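Local coordinates for cytoplasmic protein (Cryptococcus neoformans var. grubii serotype A, PDB 7LPO) that is a glycoside hydrolase of family 5, named sterylglucosidase 1, that probably cleaves the beta-glucosidic bond of steryl glucosides, at residues A[144-149]-A[200-205]; A[270-275]-A[428-433]. All blocks are in the same frame, centred on the assembly; numbering follows the deposited sequence.

Interaction 1: residues A[144-149]-A[200-205]; sequences QDVWSR and GTNYTH
Val146 and Tyr203 bring the two backbones together, with their CA atoms 5.6 Å apart, where the irregular loop 144-149 meets a 3-10 turn at 200-203. The side chains of this pair cross at about a right angle. CG1 of Val146 sits over the centre of one face of the Tyr203 ring, 3.5 Å from the centroid and 11° off the ring normal, a CH-pi contact. The same methyl packs on CB of Asn202 at 3.6 Å. A chi1 of -67° sets CG1 beside the backbone N of Val146, and this branch is the one that lies over the ring. The amide N of Val146 gives a nearly straight hydrogen bond (171°) to Tyr203 OH at 3.1 Å. Gln144 meets the tyrosine tip to tip. Its NE2 makes a weak, bent hydrogen bond to Tyr203 OH at 3.3 Å, from near the ring plane. NE2 also bonds to Asn270 O. The other end of that amide is fixed from within its own loop: Gln144 OE1 accepts from Trp147 N at 2.6 Å, with the donor almost in line with the carbonyl. A water in the ring plane takes the phenol proton, with Tyr203 OH 2.6 Å from its oxygen, and donates to Asp145 OD1. One straight N-H bond, one weak one and a water hold the hydroxyl, which should limit movement of the ring tip. Asp145 OD2 is held by His143 and Lys48, and its side chain lies close to a bound Tris, probably from the crystallisation liquor. Asn202 OD1 turns to the backbone N of Tyr178. Loop 144-149 follows strand 137-143, and His205 is the N-cap residue of helix 206-221. That helix packs on Gln144 through Trp212 and on both Trp147 and Tyr203 through Asn208.

Interaction 2: residues A[270-275]-A[428-433]; sequences NEPGEG and QAPVLR
Glu271 N donates to Gln428 OE1 at 2.9 Å, a fairly straight hydrogen bond (162°) that ties the two loops at one end. The donor stands above the amide plane, 39° out of it. Gln428 reaches it with an extended chain, CG anti to the backbone N. At the other end Glu274 and Arg433 meet tip to tip in a salt bridge. Arg433 NH2 reaches the syn lone pair of Glu274 OE2 at 2.7 Å, and Arg433 NE makes a weak second bond to Glu274 OE1. The carboxylate and guanidinium planes are turned 47° apart, so the two groups are not coplanar. Between these ends lie apolar contacts and two bridging waters. CG2 of Val431 packs on CG of Glu271 at 3.6 Å, and the rings of Pro272 and Pro430 cross at about a right angle. One water joins Pro272 O to Val431 N, and the other donates to Glu274 OE1 and Val431 O. The type II turn 430-433, closed by Arg433 N to Pro430 O, presents Val431 and Arg433 to the facing loop. Farther out, Trp405 of helix 400-419 packs on Pro272, and Phe400 on Pro430 and Glu274. Asn270 OD1 is held by Arg100. Glu271 OE2 bonds to His452 and to the bound Tris. The Asn-Glu pair after strand 263-267 is consistent with the acid/base motif of family 5 barrels. Gln428 fixes the backbone N of Glu271 and Val431 CG2 packs beside its CG; this probably steadies the carboxylate, whose OE2 is bonded by His452.

Interaction 1 closes before interaction 2 opens along the chain, yet their centres lie only 12 Å apart. Three of the four segments come just after parallel strands: segment 144-149 after strand 137-143, segment 270-275 after strand 263-267, and segment 428-433 after strand 424-427. These strands are neighbours in that order, as expected for the TIM barrel of family 5. Segment 200-205 comes from the long loop before helix 206-221. The contacts touch directly: Gln144 NE2 bonds to Asn270 O, and Tyr203 OH comes within 3.2 Å of Glu271 O. Both border the bound Tris, which may mark a pocket, so they probably line one pocket, consistent with the active site.

Interaction 1: residues A[144-149]-A[200-205]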
loop_
_atom_site.group_PDB
_atom_site.type_symbol
_atom_site.label_atom_id
_atom_site.label_comp_id
_atom_site.label_asym_id
_atom_site.label_seq_id
_atom_site.Cartn_x
_atom_site.Cartn_y
_atom_site.Cartn_z
ATOM N N GLN A 144 -0.049 -7.812 1.313
ATOM C CA GLN A 144 -0.080 -8.819 0.268
ATOM C C GLN A 144 -0.170 -8.111 -1.079
ATOM O O GLN A 144 -0.628 -6.969 -1.183
ATOM C CB GLN A 144 -1.256 -9.798 0.460
ATOM C CG GLN A 144 -2.630 -9.215 0.156
ATOM C CD GLN A 144 -2.957 -9.186 -1.331
ATOM O OE1 GLN A 144 -2.554 -10.061 -2.083
ATOM N NE2 GLN A 144 -3.700 -8.179 -1.749
ATOM N N ASP A 145 0.280 -8.815 -2.111
ATOM C CA ASP A 145 0.109 -8.405 -3.495
ATOM C C ASP A 145 -0.215 -9.663 -4.279
ATOM O O ASP A 145 0.520 -10.648 -4.188
ATOM C CB ASP A 145 1.366 -7.731 -4.056
ATOM C CG ASP A 145 1.736 -6.479 -3.310
ATOM O OD1 ASP A 145 1.069 -5.439 -3.535
ATOM O OD2 ASP A 145 2.692 -6.531 -2.502
ATOM N N VAL A 146 -1.319 -9.632 -5.021
ATOM C CA VAL A 146 -1.810 -10.757 -5.814
ATOM C C VAL A 146 -1.679 -12.064 -5.042
ATOM O O VAL A 146 -1.187 -13.074 -5.564
ATOM C CB VAL A 146 -1.110 -10.822 -7.186
ATOM C CG1 VAL A 146 -1.517 -9.606 -8.017
ATOM C CG2 VAL A 146 0.388 -10.860 -7.063
ATOM N N TRP A 147 -2.157 -12.022 -3.796
ATOM C CA TRP A 147 -2.309 -13.127 -2.853
ATOM C C TRP A 147 -1.012 -13.564 -2.183
ATOM O O TRP A 147 -0.980 -13.679 -0.951
ATOM C CB TRP A 147 -2.954 -14.357 -3.504
ATOM C CG TRP A 147 -3.180 -15.466 -2.491
ATOM C CD1 TRP A 147 -2.491 -16.633 -2.395
ATOM C CD2 TRP A 147 -4.127 -15.474 -1.413
ATOM N NE1 TRP A 147 -2.949 -17.371 -1.332
ATOM C CE2 TRP A 147 -3.953 -16.682 -0.712
ATOM C CE3 TRP A 147 -5.097 -14.569 -0.968
ATOM C CZ2 TRP A 147 -4.721 -17.017 0.401
ATOM C CZ3 TRP A 147 -5.865 -14.906 0.127
ATOM C CH2 TRP A 147 -5.673 -16.120 0.804
ATOM N N SER A 148 0.042 -13.821 -2.958
ATOM C CA SER A 148 1.266 -14.377 -2.385
ATOM C C SER A 148 2.417 -14.273 -3.374
ATOM O O SER A 148 2.207 -14.066 -4.568
ATOM C CB SER A 148 1.075 -15.846 -1.990
ATOM O OG SER A 148 0.795 -16.633 -3.134
ATOM N N ARG A 149 3.640 -14.451 -2.859
ATOM C CA ARG A 149 4.810 -14.545 -3.738
ATOM C C ARG A 149 4.642 -15.656 -4.769
ATOM O O ARG A 149 5.071 -15.524 -5.921
ATOM C CB ARG A 149 6.079 -14.820 -2.929
ATOM C CG ARG A 149 6.524 -13.727 -1.998
ATOM C CD ARG A 149 7.927 -14.008 -1.455
ATOM N NE ARG A 149 8.008 -15.235 -0.652
ATOM C CZ ARG A 149 8.928 -16.184 -0.815
ATOM N NH1 ARG A 149 9.852 -16.074 -1.756
ATOM N NH2 ARG A 149 8.929 -17.252 -0.028
ATOM N N GLY A 200 0.655 -6.926 -11.738
ATOM C CA GLY A 200 -0.672 -6.567 -11.274
ATOM C C GLY A 200 -1.789 -7.292 -12.000
ATOM O O GLY A 200 -2.882 -7.456 -11.443
ATOM N N THR A 201 -1.542 -7.734 -13.234
ATOM C CA THR A 201 -2.540 -8.500 -13.979
ATOM C C THR A 201 -2.809 -9.874 -13.369
ATOM O O THR A 201 -3.781 -10.538 -13.758
ATOM C CB THR A 201 -2.113 -8.680 -15.449
ATOM O OG1 THR A 201 -0.976 -9.555 -15.547
ATOM C CG2 THR A 201 -1.776 -7.334 -16.079
ATOM N N ASN A 202 -1.970 -10.324 -12.434
ATOM C CA ASN A 202 -2.245 -11.591 -11.770
ATOM C C ASN A 202 -3.601 -11.571 -11.082
ATOM O O ASN A 202 -4.247 -12.613 -10.974
ATOM C CB ASN A 202 -1.117 -11.919 -10.792
ATOM C CG ASN A 202 0.102 -12.522 -11.502
ATOM O OD1 ASN A 202 -0.020 -13.469 -12.267
ATOM N ND2 ASN A 202 1.263 -11.956 -11.269
ATOM N N TYR A 203 -4.083 -10.396 -10.672
ATOM C CA TYR A 203 -5.412 -10.322 -10.061
ATOM C C TYR A 203 -6.508 -10.820 -10.998
ATOM O O TYR A 203 -7.571 -11.243 -10.530
ATOM C CB TYR A 203 -5.755 -8.890 -9.631
ATOM C CG TYR A 203 -5.080 -8.429 -8.360
ATOM C CD1 TYR A 203 -5.333 -9.054 -7.134
ATOM C CD2 TYR A 203 -4.203 -7.358 -8.380
ATOM C CE1 TYR A 203 -4.713 -8.630 -5.967
ATOM C CE2 TYR A 203 -3.584 -6.921 -7.224
ATOM C CZ TYR A 203 -3.827 -7.564 -6.020
ATOM O OH TYR A 203 -3.184 -7.119 -4.879
ATOM N N THR A 204 -6.274 -10.777 -12.307
ATOM C CA THR A 204 -7.257 -11.202 -13.295
ATOM C C THR A 204 -6.766 -12.409 -14.087
ATOM O O THR A 204 -7.172 -12.612 -15.232
ATOM C CB THR A 204 -7.623 -10.050 -14.238
ATOM O OG1 THR A 204 -6.457 -9.523 -14.877
ATOM C CG2 THR A 204 -8.304 -8.913 -13.466
ATOM N N HIS A 205 -5.900 -13.219 -13.489
ATOM C CA HIS A 205 -5.611 -14.553 -13.987
ATOM C C HIS A 205 -6.170 -15.585 -13.014
ATOM O O HIS A 205 -6.587 -15.265 -11.899
ATOM C CB HIS A 205 -4.113 -14.748 -14.192
ATOM C CG HIS A 205 -3.579 -14.102 -15.433
ATOM N ND1 HIS A 205 -3.577 -12.740 -15.614
ATOM C CD2 HIS A 205 -3.014 -14.628 -16.547
ATOM C CE1 HIS A 205 -3.026 -12.447 -16.778
ATOM N NE2 HIS A 205 -2.675 -13.576 -17.364
HETATM O O HOH W 1 -1.381 -5.268 -4.683
#

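Interaction 2: residues A[270-275]-A[428-433]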
loop_
_atom_site.group_PDB
_atom_site.type_symbol
_atom_site.label_atom_id
_atom_site.label_comp_id
_atom_site.label_asym_id
_atom_site.label_seq_id
_atom_site.Cartn_x
_atom_site.Cartn_y
_atom_site.Cartn_z
ATOM N N ASN A 270 -4.140 -5.569 2.926
ATOM C CA ASN A 270 -3.696 -4.659 1.878
ATOM C C ASN A 270 -4.286 -5.035 0.522
ATOM O O ASN A 270 -4.291 -6.209 0.142
ATOM C CB ASN A 270 -2.172 -4.670 1.800
ATOM C CG ASN A 270 -1.636 -3.671 0.790
ATOM O OD1 ASN A 270 -1.689 -2.466 1.017
ATOM N ND2 ASN A 270 -1.123 -4.168 -0.330
ATOM N N GLU A 271 -4.792 -4.019 -0.200
ATOM C CA GLU A 271 -5.262 -4.101 -1.586
ATOM C C GLU A 271 -5.882 -5.446 -1.931
ATOM O O GLU A 271 -5.413 -6.148 -2.835
ATOM C CB GLU A 271 -4.099 -3.788 -2.531
ATOM C CG GLU A 271 -3.567 -2.369 -2.322
ATOM C CD GLU A 271 -2.607 -1.899 -3.397
ATOM O OE1 GLU A 271 -2.251 -2.709 -4.287
ATOM O OE2 GLU A 271 -2.210 -0.708 -3.336
ATOM N N PRO A 272 -6.974 -5.803 -1.273
ATOM C CA PRO A 272 -7.520 -7.156 -1.428
ATOM C C PRO A 272 -8.056 -7.413 -2.827
ATOM O O PRO A 272 -8.681 -6.550 -3.441
ATOM C CB PRO A 272 -8.641 -7.201 -0.387
ATOM C CG PRO A 272 -9.033 -5.764 -0.207
ATOM C CD PRO A 272 -7.752 -4.979 -0.335
ATOM N N GLY A 273 -7.829 -8.628 -3.323
ATOM C CA GLY A 273 -8.368 -9.005 -4.615
ATOM C C GLY A 273 -9.853 -9.319 -4.545
ATOM O O GLY A 273 -10.374 -9.774 -3.526
ATOM N N GLU A 274 -10.539 -9.062 -5.658
ATOM C CA GLU A 274 -11.971 -9.309 -5.770
ATOM C C GLU A 274 -12.275 -10.649 -6.426
ATOM O O GLU A 274 -13.444 -11.039 -6.504
ATOM C CB GLU A 274 -12.647 -8.180 -6.567
ATOM C CG GLU A 274 -12.090 -6.793 -6.265
ATOM C CD GLU A 274 -12.994 -5.648 -6.749
ATOM O OE1 GLU A 274 -12.921 -4.542 -6.160
ATOM O OE2 GLU A 274 -13.770 -5.850 -7.714
ATOM N N GLY A 275 -11.253 -11.356 -6.898
ATOM C CA GLY A 275 -11.476 -12.596 -7.617
ATOM C C GLY A 275 -12.456 -12.428 -8.755
ATOM O O GLY A 275 -12.397 -11.468 -9.527
ATOM N N GLN A 428 -8.993 0.453 4.741
ATOM C CA GLN A 428 -8.483 0.448 3.376
ATOM C C GLN A 428 -9.477 -0.335 2.534
ATOM O O GLN A 428 -9.395 -1.560 2.435
ATOM C CB GLN A 428 -7.095 -0.174 3.289
ATOM C CG GLN A 428 -6.373 0.135 1.984
ATOM C CD GLN A 428 -5.254 -0.849 1.698
ATOM O OE1 GLN A 428 -5.049 -1.265 0.559
ATOM N NE2 GLN A 428 -4.514 -1.215 2.736
ATOM N N ALA A 429 -10.426 0.384 1.938
ATOM C CA ALA A 429 -11.347 -0.227 0.999
ATOM C C ALA A 429 -10.573 -0.803 -0.181
ATOM O O ALA A 429 -9.429 -0.415 -0.432
ATOM C CB ALA A 429 -12.367 0.797 0.505
ATOM N N PRO A 430 -11.172 -1.741 -0.912
ATOM C CA PRO A 430 -10.510 -2.267 -2.112
ATOM C C PRO A 430 -10.142 -1.161 -3.096
ATOM O O PRO A 430 -10.822 -0.141 -3.216
ATOM C CB PRO A 430 -11.553 -3.222 -2.703
ATOM C CG PRO A 430 -12.370 -3.659 -1.506
ATOM C CD PRO A 430 -12.418 -2.461 -0.593
ATOM N N VAL A 431 -9.043 -1.391 -3.811
ATOM C CA VAL A 431 -8.485 -0.397 -4.716
ATOM C C VAL A 431 -9.567 0.143 -5.634
ATOM O O VAL A 431 -10.373 -0.612 -6.186
ATOM C CB VAL A 431 -7.329 -1.025 -5.517
ATOM C CG1 VAL A 431 -6.994 -0.193 -6.733
ATOM C CG2 VAL A 431 -6.097 -1.186 -4.642
ATOM N N LEU A 432 -9.583 1.468 -5.786
ATOM C CA LEU A 432 -10.437 2.203 -6.711
ATOM C C LEU A 432 -11.918 2.103 -6.378
ATOM O O LEU A 432 -12.758 2.436 -7.221
ATOM C CB LEU A 432 -10.200 1.739 -8.153
ATOM C CG LEU A 432 -8.822 2.084 -8.732
ATOM C CD1 LEU A 432 -8.657 1.466 -10.117
ATOM C CD2 LEU A 432 -8.603 3.597 -8.782
ATOM N N ARG A 433 -12.267 1.651 -5.180
ATOM C CA ARG A 433 -13.651 1.587 -4.739
ATOM C C ARG A 433 -13.850 2.535 -3.561
ATOM O O ARG A 433 -12.920 2.813 -2.796
ATOM C CB ARG A 433 -14.047 0.153 -4.328
ATOM C CG ARG A 433 -13.685 -0.954 -5.334
ATOM C CD ARG A 433 -14.570 -0.912 -6.576
ATOM N NE ARG A 433 -14.725 -2.235 -7.182
ATOM C CZ ARG A 433 -14.764 -2.469 -8.495
ATOM N NH1 ARG A 433 -14.663 -1.464 -9.371
ATOM N NH2 ARG A 433 -14.909 -3.714 -8.938
HETATM O O HOH W 2 -7.980 -4.086 -3.834
HETATM O O HOH W 3 -10.725 -3.360 -5.864
#